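Local coordinates for cytosine deaminase (Klebsiella pneumoniae, PDB 4R85), which catalyses the hydrolytic deamination of cytosine and probably of 5-methylcytosine in an iron-containing amidohydrolase active site, at residues Glu78-Trp83 with Pro150-Glu155; Gln85-Ile90 with Val120-Leu125; Val208-Ile213 with Arg219-Leu224. One frame throughout, in Å; residues are numbered along the deposited sequence.

Helix 76-87 supplies the first segment of both early contacts. From its C-terminal end, interaction 2 closes a loop that runs through helix 92-108 and strand 111-119 and brings 120-125 up against 85-90. This loop is nested inside the larger one closed by interaction 1, in which 78-83 meets 150-155 after helix 126-137 and strand 143-149; the two contacts touch each other. Interaction 3 follows in series and closes a short loop between strand 205-209 and helix 220-231. Interactions 1 and 2 tie helix 76-87 to the loops after the successive strands 143-149 and 111-119, while interactions 1 and 3 both reach 5-methylcytosine.

Interaction 1 of 3, residues Glu78-Trp83 with Pro150-Glu155; sequences EGITRW and PQEGIE. With 17E (5-methylcytosine), chain G.
I80 of helix 76-87 packs on Q151, which belongs to the loop following strand 143-149 in the TIM-barrel fold of the amidohydrolases, where such loops carry residues of the active site. The apolar part of the contact is the ethyl branch of I80 laid over one face of the Q151 amide, with I80 CG1 3.6 Å from Q151 NE2 and I80 CD1 3.7 Å from the same nitrogen. W83 adds to this farther along the helix: its CD1 lies 4.2 Å from Q151 CG, while its NE1 is hydrogen-bonded to D119.

Water provides a polar link between the segments, donating to I80 O at 3.1 Å and to E152 OE1 at 2.9 Å. That carboxylate also forms a salt bridge with K87, one turn beyond W83. The turn P150-G153 is of type I, closed by G153 N bonding to P150 O, and presents Q151 and E152 to the helix.

The polar edge of the Q151 amide is turned to the ligand. Q151 CG stands anti to the backbone N (chi1 175°); the bend at chi2 brings the amide to the ligand, and chi3 of 88° turns it nearly coplanar with the pyrimidine. Both hydrogen bonds of the resulting pair are almost straight and together fix which way round the amide lies, whereas I80 only covers its face. In this pair 5-methylcytosine N1 donates to Q151 OE1 at 2.7 Å, and Q151 NE2 donates to the ligand O2 at 3.0 Å.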
loop_
_atom_site.group_PDB
_atom_site.type_symbol
_atom_site.label_atom_id
_atom_site.label_comp_id
_atom_site.label_asym_id
_atom_site.label_seq_id
_atom_site.Cartn_x
_atom_site.Cartn_y
_atom_site.Cartn_z
ATOM N N GLU A 78 -3.235 22.770 -6.392
ATOM C CA GLU A 78 -2.509 23.416 -5.300
ATOM C C GLU A 78 -1.042 22.981 -5.343
ATOM O O GLU A 78 -0.154 23.771 -5.071
ATOM C CB GLU A 78 -3.127 23.131 -3.927
ATOM C CG GLU A 78 -2.373 23.862 -2.808
ATOM C CD GLU A 78 -3.024 23.775 -1.441
ATOM O OE1 GLU A 78 -2.366 24.207 -0.472
ATOM O OE2 GLU A 78 -4.179 23.306 -1.328
ATOM N N GLY A 79 -0.792 21.729 -5.723
ATOM C CA GLY A 79 0.569 21.242 -5.843
ATOM C C GLY A 79 1.396 22.102 -6.786
ATOM O O GLY A 79 2.538 22.461 -6.482
ATOM N N ILE A 80 0.811 22.434 -7.931
ATOM C CA ILE A 80 1.465 23.297 -8.911
ATOM C C ILE A 80 1.707 24.696 -8.343
ATOM O O ILE A 80 2.771 25.287 -8.536
ATOM C CB ILE A 80 0.629 23.387 -10.201
ATOM C CG1 ILE A 80 0.560 22.008 -10.863
ATOM C CG2 ILE A 80 1.215 24.453 -11.155
ATOM C CD1 ILE A 80 -0.511 21.883 -11.942
ATOM N N THR A 81 0.729 25.216 -7.617
ATOM C CA THR A 81 0.902 26.517 -6.961
ATOM C C THR A 81 2.074 26.501 -5.982
ATOM O O THR A 81 2.889 27.429 -5.961
ATOM C CB THR A 81 -0.373 26.947 -6.229
ATOM O OG1 THR A 81 -1.415 27.132 -7.189
ATOM C CG2 THR A 81 -0.143 28.253 -5.447
ATOM N N ARG A 82 2.169 25.441 -5.186
ATOM C CA ARG A 82 3.220 25.343 -4.179
ATOM C C ARG A 82 4.585 25.183 -4.840
ATOM O O ARG A 82 5.581 25.746 -4.373
ATOM C CB ARG A 82 2.968 24.164 -3.234
ATOM C CG ARG A 82 1.703 24.285 -2.409
ATOM C CD ARG A 82 1.791 25.381 -1.337
ATOM N NE ARG A 82 0.456 25.652 -0.811
ATOM C CZ ARG A 82 -0.198 26.798 -0.967
ATOM N NH1 ARG A 82 -1.418 26.927 -0.472
ATOM N NH2 ARG A 82 0.370 27.819 -1.600
ATOM N N TRP A 83 4.621 24.408 -5.921
ATOM C CA TRP A 83 5.851 24.192 -6.664
ATOM C C TRP A 83 6.328 25.500 -7.267
ATOM O O TRP A 83 7.527 25.795 -7.273
ATOM C CB TRP A 83 5.641 23.143 -7.765
ATOM C CG TRP A 83 6.827 22.977 -8.667
ATOM C CD1 TRP A 83 6.851 23.124 -10.027
ATOM C CD2 TRP A 83 8.171 22.636 -8.275
ATOM N NE1 TRP A 83 8.121 22.892 -10.500
ATOM C CE2 TRP A 83 8.948 22.589 -9.451
ATOM C CE3 TRP A 83 8.790 22.377 -7.045
ATOM C CZ2 TRP A 83 10.314 22.286 -9.435
ATOM C CZ3 TRP A 83 10.152 22.070 -7.030
ATOM C CH2 TRP A 83 10.895 22.030 -8.218
ATOM N N PRO A 150 6.887 20.598 -19.345
ATOM C CA PRO A 150 6.456 21.996 -19.225
ATOM C C PRO A 150 5.313 22.107 -18.214
ATOM O O PRO A 150 4.155 22.202 -18.612
ATOM C CB PRO A 150 5.954 22.320 -20.630
ATOM C CG PRO A 150 5.401 20.981 -21.128
ATOM C CD PRO A 150 6.240 19.898 -20.475
ATOM N N GLN A 151 5.649 22.088 -16.927
ATOM C CA GLN A 151 4.647 22.065 -15.857
ATOM C C GLN A 151 3.524 23.088 -16.010
ATOM O O GLN A 151 2.351 22.785 -15.773
ATOM C CB GLN A 151 5.320 22.284 -14.504
ATOM C CG GLN A 151 4.355 22.394 -13.336
ATOM C CD GLN A 151 3.702 21.057 -13.022
ATOM O OE1 GLN A 151 4.234 20.264 -12.248
ATOM N NE2 GLN A 151 2.556 20.796 -13.636
ATOM N N GLU A 152 3.873 24.311 -16.384
ATOM C CA GLU A 152 2.845 25.343 -16.443
ATOM C C GLU A 152 2.279 25.545 -17.849
ATOM O O GLU A 152 1.594 26.533 -18.126
ATOM C CB GLU A 152 3.349 26.640 -15.799
ATOM C CG GLU A 152 3.635 26.396 -14.314
ATOM C CD GLU A 152 3.957 27.650 -13.541
ATOM O OE1 GLU A 152 4.899 27.606 -12.717
ATOM O OE2 GLU A 152 3.267 28.667 -13.751
ATOM N N GLY A 153 2.549 24.586 -18.726
ATOM C CA GLY A 153 1.981 24.609 -20.059
ATOM C C GLY A 153 2.952 25.079 -21.118
ATOM O O GLY A 153 3.832 25.907 -20.862
ATOM N N ILE A 154 2.799 24.530 -22.315
ATOM C CA ILE A 154 3.549 24.975 -23.479
ATOM C C ILE A 154 2.946 26.260 -24.057
ATOM O O ILE A 154 3.656 27.235 -24.327
ATOM C CB ILE A 154 3.552 23.874 -24.569
ATOM C CG1 ILE A 154 4.295 22.647 -24.049
ATOM C CG2 ILE A 154 4.180 24.389 -25.861
ATOM C CD1 ILE A 154 4.272 21.459 -24.995
ATOM N N GLU A 155 1.632 26.258 -24.254
ATOM C CA GLU A 155 0.965 27.366 -24.926
ATOM C C GLU A 155 0.525 28.418 -23.921
ATOM O O GLU A 155 0.162 29.525 -24.299
ATOM C CB GLU A 155 -0.274 26.870 -25.693
ATOM C CG GLU A 155 -0.083 25.599 -26.510
ATOM C CD GLU A 155 0.730 25.824 -27.789
ATOM O OE1 GLU A 155 0.518 25.070 -28.759
ATOM O OE2 GLU A 155 1.578 26.746 -27.833
HETATM N N1 17E G . 3.209 17.807 -11.719
HETATM C C2 17E G . 2.131 17.293 -12.312
HETATM O O2 17E G . 1.490 18.014 -13.286
HETATM N N3 17E G . 1.660 16.085 -11.985
HETATM C C4 17E G . 2.265 15.355 -11.033
HETATM N N4 17E G . 1.752 14.068 -10.690
HETATM C C5 17E G . 3.398 15.852 -10.384
HETATM C C6 17E G . 3.855 17.111 -10.762
HETATM C CM5 17E G . 4.085 15.051 -9.325
HETATM O O HOH W 1 4.588 25.292 -11.020
#

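Interaction 2 of 3, residues Gln85-Ile90 with Val120-Leu125; sequences QRKASI and VTDPSL
K87 reaches across from the end of helix 76-87 to the backbone of T121, its NZ donating to T121 O at 3.0 Å. The lysine chain is bent at both chi2 and chi3 and runs at a slant to the T121 side chain. Its ammonium nitrogen meets the carbonyl oxygen tilted 32° from the carbonyl plane, with K87 CE close beside it, 3.4 Å from T121 O. The T121 hydroxyl lies farther off and is engaged by D119, whose carboxylate also forms a salt bridge with K87 NZ, so one acidic residue serves both sides of the contact.

D122 faces the lysine with its methylene: K87 CE is 4.2 Å from D122 CB. Its CG is anti to the backbone N (chi1 -177°), which carries the carboxylate past the lysine chain toward the turn K87-I90. There the methyl group I90 CD1 comes within 4.4 Å of D122 OD2, and a water donates both to D122 OD2, at 2.7 Å, and to K87 O. A second water bridges I90 O and S124 OG in the same manner, so two waters link the carbonyls of K87 and I90 to polar side-chain atoms of D122 and S124.

The other carboxylate oxygen is committed to its own segment. D122 OD1 accepts from S124 N and from S124 OG, at 2.8 Å for the hydroxyl, and both donors approach from the same face of the carboxylate plane. The bond to S124 N makes an Asx turn, which overlaps the type I beta turn D122-L125 and leads into helix 126-137; 120-125 is a strand-to-helix connection of the TIM barrel, here held against the end of helix 76-87.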
loop_
_atom_site.group_PDB
_atom_site.type_symbol
_atom_site.label_atom_id
_atom_site.label_comp_id
_atom_site.label_asym_id
_atom_site.label_seq_id
_atom_site.Cartn_x
_atom_site.Cartn_y
_atom_site.Cartn_z
ATOM N N GLN A 85 5.907 28.443 -6.011
ATOM C CA GLN A 85 6.556 29.153 -4.907
ATOM C C GLN A 85 7.971 28.646 -4.647
ATOM O O GLN A 85 8.887 29.434 -4.370
ATOM C CB GLN A 85 5.754 28.978 -3.623
ATOM C CG GLN A 85 4.395 29.620 -3.633
ATOM C CD GLN A 85 3.663 29.365 -2.335
ATOM O OE1 GLN A 85 3.247 28.243 -2.067
ATOM N NE2 GLN A 85 3.526 30.403 -1.508
ATOM N N ARG A 86 8.130 27.326 -4.700
ATOM C CA ARG A 86 9.407 26.685 -4.406
ATOM C C ARG A 86 10.433 27.002 -5.489
ATOM O O ARG A 86 11.631 27.094 -5.209
ATOM C CB ARG A 86 9.224 25.167 -4.268
ATOM C CG ARG A 86 10.504 24.401 -3.901
ATOM C CD ARG A 86 11.195 25.013 -2.674
ATOM N NE ARG A 86 12.293 24.173 -2.199
ATOM C CZ ARG A 86 13.535 24.220 -2.677
ATOM N NH1 ARG A 86 14.465 23.412 -2.187
ATOM N NH2 ARG A 86 13.847 25.065 -3.653
ATOM N N LYS A 87 9.957 27.171 -6.723
ATOM C CA LYS A 87 10.848 27.438 -7.852
ATOM C C LYS A 87 11.662 28.709 -7.695
ATOM O O LYS A 87 12.734 28.836 -8.286
ATOM C CB LYS A 87 10.073 27.480 -9.172
ATOM C CG LYS A 87 9.853 26.116 -9.771
ATOM C CD LYS A 87 8.554 26.082 -10.554
ATOM C CE LYS A 87 8.693 26.685 -11.924
ATOM N NZ LYS A 87 7.437 26.480 -12.712
ATOM N N ALA A 88 11.155 29.645 -6.897
ATOM C CA ALA A 88 11.840 30.915 -6.679
ATOM C C ALA A 88 13.150 30.744 -5.912
ATOM O O ALA A 88 13.999 31.631 -5.937
ATOM C CB ALA A 88 10.924 31.889 -5.957
ATOM N N SER A 89 13.317 29.611 -5.230
ATOM C CA SER A 89 14.557 29.347 -4.496
ATOM C C SER A 89 15.324 28.112 -4.989
ATOM O O SER A 89 16.238 27.637 -4.318
ATOM C CB SER A 89 14.292 29.242 -2.992
ATOM O OG SER A 89 13.371 28.211 -2.706
ATOM N N ILE A 90 14.951 27.590 -6.154
ATOM C CA ILE A 90 15.711 26.494 -6.743
ATOM C C ILE A 90 17.084 26.975 -7.189
ATOM O O ILE A 90 17.202 28.008 -7.851
ATOM C CB ILE A 90 15.010 25.903 -7.971
ATOM C CG1 ILE A 90 13.710 25.219 -7.573
ATOM C CG2 ILE A 90 15.919 24.902 -8.678
ATOM C CD1 ILE A 90 13.006 24.604 -8.754
ATOM N N VAL A 120 10.452 22.565 -17.129
ATOM C CA VAL A 120 11.191 23.502 -17.980
ATOM C C VAL A 120 10.425 24.816 -18.171
ATOM O O VAL A 120 10.868 25.695 -18.902
ATOM C CB VAL A 120 11.567 22.893 -19.353
ATOM C CG1 VAL A 120 12.457 21.662 -19.167
ATOM C CG2 VAL A 120 10.321 22.531 -20.153
ATOM N N THR A 121 9.276 24.950 -17.513
ATOM C CA THR A 121 8.641 26.262 -17.419
ATOM C C THR A 121 9.310 27.016 -16.270
ATOM O O THR A 121 8.696 27.357 -15.255
ATOM C CB THR A 121 7.107 26.196 -17.280
ATOM O OG1 THR A 121 6.749 25.286 -16.233
ATOM C CG2 THR A 121 6.471 25.732 -18.604
ATOM N N ASP A 122 10.604 27.238 -16.457
ATOM C CA ASP A 122 11.460 27.938 -15.507
ATOM C C ASP A 122 12.533 28.575 -16.380
ATOM O O ASP A 122 13.357 27.881 -16.972
ATOM C CB ASP A 122 12.062 26.950 -14.493
ATOM C CG ASP A 122 12.927 27.638 -13.425
ATOM O OD1 ASP A 122 13.300 28.813 -13.613
ATOM O OD2 ASP A 122 13.237 26.999 -12.389
ATOM N N PRO A 123 12.504 29.907 -16.497
ATOM C CA PRO A 123 13.405 30.591 -17.429
ATOM C C PRO A 123 14.887 30.365 -17.116
ATOM O O PRO A 123 15.722 30.565 -17.994
ATOM C CB PRO A 123 13.024 32.068 -17.260
ATOM C CG PRO A 123 11.603 32.024 -16.801
ATOM C CD PRO A 123 11.527 30.828 -15.892
ATOM N N SER A 124 15.208 29.938 -15.897
ATOM C CA SER A 124 16.605 29.689 -15.529
ATOM C C SER A 124 17.075 28.309 -15.999
ATOM O O SER A 124 18.277 28.084 -16.165
ATOM C CB SER A 124 16.786 29.792 -14.008
ATOM O OG SER A 124 16.115 28.721 -13.359
ATOM N N LEU A 125 16.119 27.400 -16.203
ATOM C CA LEU A 125 16.407 25.989 -16.485
ATOM C C LEU A 125 17.441 25.404 -15.517
ATOM O O LEU A 125 18.229 24.528 -15.881
ATOM C CB LEU A 125 16.840 25.795 -17.944
ATOM C CG LEU A 125 15.730 26.139 -18.945
ATOM C CD1 LEU A 125 16.214 26.052 -20.387
ATOM C CD2 LEU A 125 14.522 25.248 -18.725
HETATM O O HOH W 2 14.366 28.622 -10.517
HETATM O O HOH W 3 16.686 29.384 -10.569
#

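Interaction 3 of 3, residues Val208-Ile213 with Arg219-Leu224; sequences VHCDEI and RFLEVL. With FE2 (Fe (II) ion), chain H; 17E (5-methylcytosine), chain G.
D211 meets the first turn of helix 220-231 with its carboxylate. From CB, chi1 of -69° places D211 CG beside its own backbone N and 3.6 Å from F220 N. Beyond CG the two oxygens divide the helix's leading amides: D211 OD1 accepts from L221 N at 3.0 Å, and D211 OD2 accepts from F220 N at 3.1 Å, each through its syn lone pair. D211 OD2 also bonds to S218 OG and lies at the edge of the F220 ring, near its plane, 3.3 Å from F220 CD1. The carboxylate and ring planes differ by 23°.

This clasp closes the strand-to-helix half of the beta-alpha-beta unit made by strand 205-209, helix 220-231 and strand 237-240 of the TIM barrel. Beside D211, C210 SG packs against L221 CB at 4.0 Å and also touches L224 CD2, which in turn lies 4.1 Å from V208 CB.

The flanking residues H209 and E212 face the active site. H209 NE2 binds the iron at 2.4 Å, together with H56, H58, H241 and D308. The extended side chain of E212 brings E212 OE1 to the amino group of 5-methylcytosine, whose N4 donates to it at 2.8 Å, while E212 OE2 lies in the plane of the H209 ring, at its edge.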
loop_
_atom_site.group_PDB
_atom_site.type_symbol
_atom_site.label_atom_id
_atom_site.label_comp_id
_atom_site.label_asym_id
_atom_site.label_seq_id
_atom_site.Cartn_x
_atom_site.Cartn_y
_atom_site.Cartn_z
ATOM N N VAL A 208 4.240 12.097 -21.999
ATOM C CA VAL A 208 3.350 13.221 -21.748
ATOM C C VAL A 208 2.456 12.979 -20.531
ATOM O O VAL A 208 1.886 11.893 -20.383
ATOM C CB VAL A 208 2.457 13.473 -22.990
ATOM C CG1 VAL A 208 1.356 14.473 -22.681
ATOM C CG2 VAL A 208 3.303 13.947 -24.170
ATOM N N HIS A 209 2.343 13.993 -19.671
ATOM C CA HIS A 209 1.339 14.014 -18.598
ATOM C C HIS A 209 0.004 14.248 -19.274
ATOM O O HIS A 209 -0.335 15.363 -19.643
ATOM C CB HIS A 209 1.623 15.145 -17.608
ATOM C CG HIS A 209 2.665 14.802 -16.593
ATOM N ND1 HIS A 209 3.979 14.561 -16.930
ATOM C CD2 HIS A 209 2.584 14.646 -15.252
ATOM C CE1 HIS A 209 4.666 14.271 -15.839
ATOM N NE2 HIS A 209 3.841 14.320 -14.808
ATOM N N CYS A 210 -0.756 13.190 -19.467
ATOM C CA CYS A 210 -1.761 13.271 -20.506
ATOM C C CYS A 210 -3.132 13.802 -20.076
ATOM O O CYS A 210 -3.580 14.838 -20.553
ATOM C CB CYS A 210 -1.864 11.936 -21.237
ATOM S SG CYS A 210 -2.705 12.161 -22.762
ATOM N N ASP A 211 -3.806 13.096 -19.194
ATOM C CA ASP A 211 -5.112 13.555 -18.742
ATOM C C ASP A 211 -5.203 13.331 -17.234
ATOM O O ASP A 211 -5.988 12.503 -16.759
ATOM C CB ASP A 211 -6.231 12.797 -19.485
ATOM C CG ASP A 211 -6.322 13.173 -20.975
ATOM O OD1 ASP A 211 -6.036 12.311 -21.837
ATOM O OD2 ASP A 211 -6.695 14.332 -21.288
ATOM N N GLU A 212 -4.380 14.061 -16.481
ATOM C CA GLU A 212 -4.264 13.831 -15.043
ATOM C C GLU A 212 -5.337 14.622 -14.317
ATOM O O GLU A 212 -5.054 15.566 -13.575
ATOM C CB GLU A 212 -2.859 14.185 -14.528
ATOM C CG GLU A 212 -2.605 13.663 -13.096
ATOM C CD GLU A 212 -1.238 14.019 -12.522
ATOM O OE1 GLU A 212 -0.924 13.515 -11.418
ATOM O OE2 GLU A 212 -0.484 14.794 -13.149
ATOM N N ILE A 213 -6.586 14.253 -14.559
ATOM C CA ILE A 213 -7.721 15.016 -14.057
ATOM C C ILE A 213 -8.922 14.090 -14.124
ATOM O O ILE A 213 -8.914 13.139 -14.902
ATOM C CB ILE A 213 -7.933 16.301 -14.901
ATOM C CG1 ILE A 213 -8.956 17.240 -14.253
ATOM C CG2 ILE A 213 -8.319 15.961 -16.333
ATOM C CD1 ILE A 213 -9.050 18.599 -14.961
ATOM N N ARG A 219 -9.763 14.499 -23.092
ATOM C CA ARG A 219 -9.488 13.434 -24.056
ATOM C C ARG A 219 -8.281 13.749 -24.941
ATOM O O ARG A 219 -8.311 13.548 -26.152
ATOM C CB ARG A 219 -10.732 13.181 -24.920
ATOM C CG ARG A 219 -11.925 12.613 -24.147
ATOM C CD ARG A 219 -13.175 12.528 -25.032
ATOM N NE ARG A 219 -14.306 11.927 -24.327
ATOM C CZ ARG A 219 -15.427 11.519 -24.920
ATOM N NH1 ARG A 219 -16.415 10.997 -24.200
ATOM N NH2 ARG A 219 -15.567 11.655 -26.231
ATOM N N PHE A 220 -7.209 14.245 -24.342
ATOM C CA PHE A 220 -6.012 14.518 -25.123
ATOM C C PHE A 220 -5.264 13.242 -25.499
ATOM O O PHE A 220 -4.474 13.234 -26.435
ATOM C CB PHE A 220 -5.144 15.551 -24.398
ATOM C CG PHE A 220 -5.848 16.859 -24.243
ATOM C CD1 PHE A 220 -6.549 17.157 -23.082
ATOM C CD2 PHE A 220 -5.908 17.749 -25.305
ATOM C CE1 PHE A 220 -7.243 18.353 -22.967
ATOM C CE2 PHE A 220 -6.600 18.948 -25.190
ATOM C CZ PHE A 220 -7.274 19.241 -24.020
ATOM N N LEU A 221 -5.542 12.162 -24.774
ATOM C CA LEU A 221 -4.970 10.862 -25.101
ATOM C C LEU A 221 -5.217 10.479 -26.566
ATOM O O LEU A 221 -4.299 10.002 -27.239
ATOM C CB LEU A 221 -5.537 9.782 -24.167
ATOM C CG LEU A 221 -5.039 8.370 -24.482
ATOM C CD1 LEU A 221 -3.510 8.300 -24.380
ATOM C CD2 LEU A 221 -5.686 7.377 -23.517
ATOM N N GLU A 222 -6.436 10.691 -27.067
ATOM C CA GLU A 222 -6.731 10.354 -28.470
ATOM C C GLU A 222 -5.868 11.153 -29.444
ATOM O O GLU A 222 -5.469 10.644 -30.483
ATOM C CB GLU A 222 -8.218 10.526 -28.812
ATOM C CG GLU A 222 -8.707 11.990 -28.833
ATOM C CD GLU A 222 -10.185 12.132 -29.200
ATOM O OE1 GLU A 222 -10.562 13.174 -29.794
ATOM O OE2 GLU A 222 -10.973 11.215 -28.870
ATOM N N VAL A 223 -5.580 12.410 -29.110
ATOM C CA VAL A 223 -4.765 13.243 -29.990
ATOM C C VAL A 223 -3.331 12.730 -30.015
ATOM O O VAL A 223 -2.712 12.627 -31.070
ATOM C CB VAL A 223 -4.769 14.724 -29.544
ATOM C CG1 VAL A 223 -3.959 15.573 -30.525
ATOM C CG2 VAL A 223 -6.192 15.226 -29.452
ATOM N N LEU A 224 -2.814 12.398 -28.839
ATOM C CA LEU A 224 -1.458 11.892 -28.720
ATOM C C LEU A 224 -1.294 10.546 -29.441
ATOM O O LEU A 224 -0.333 10.341 -30.196
ATOM C CB LEU A 224 -1.093 11.751 -27.236
ATOM C CG LEU A 224 0.280 11.145 -26.923
ATOM C CD1 LEU A 224 1.386 12.059 -27.418
ATOM C CD2 LEU A 224 0.442 10.871 -25.431
HETATM FE FE FE2 H . 4.143 12.917 -12.945
HETATM N N1 17E G . 3.209 17.807 -11.719
HETATM C C2 17E G . 2.131 17.293 -12.312
HETATM O O2 17E G . 1.490 18.014 -13.286
HETATM N N3 17E G . 1.660 16.085 -11.985
HETATM C C4 17E G . 2.265 15.355 -11.033
HETATM N N4 17E G . 1.752 14.068 -10.690
HETATM C C5 17E G . 3.398 15.852 -10.384
HETATM C C6 17E G . 3.855 17.111 -10.762
HETATM C CM5 17E G . 4.085 15.051 -9.325
#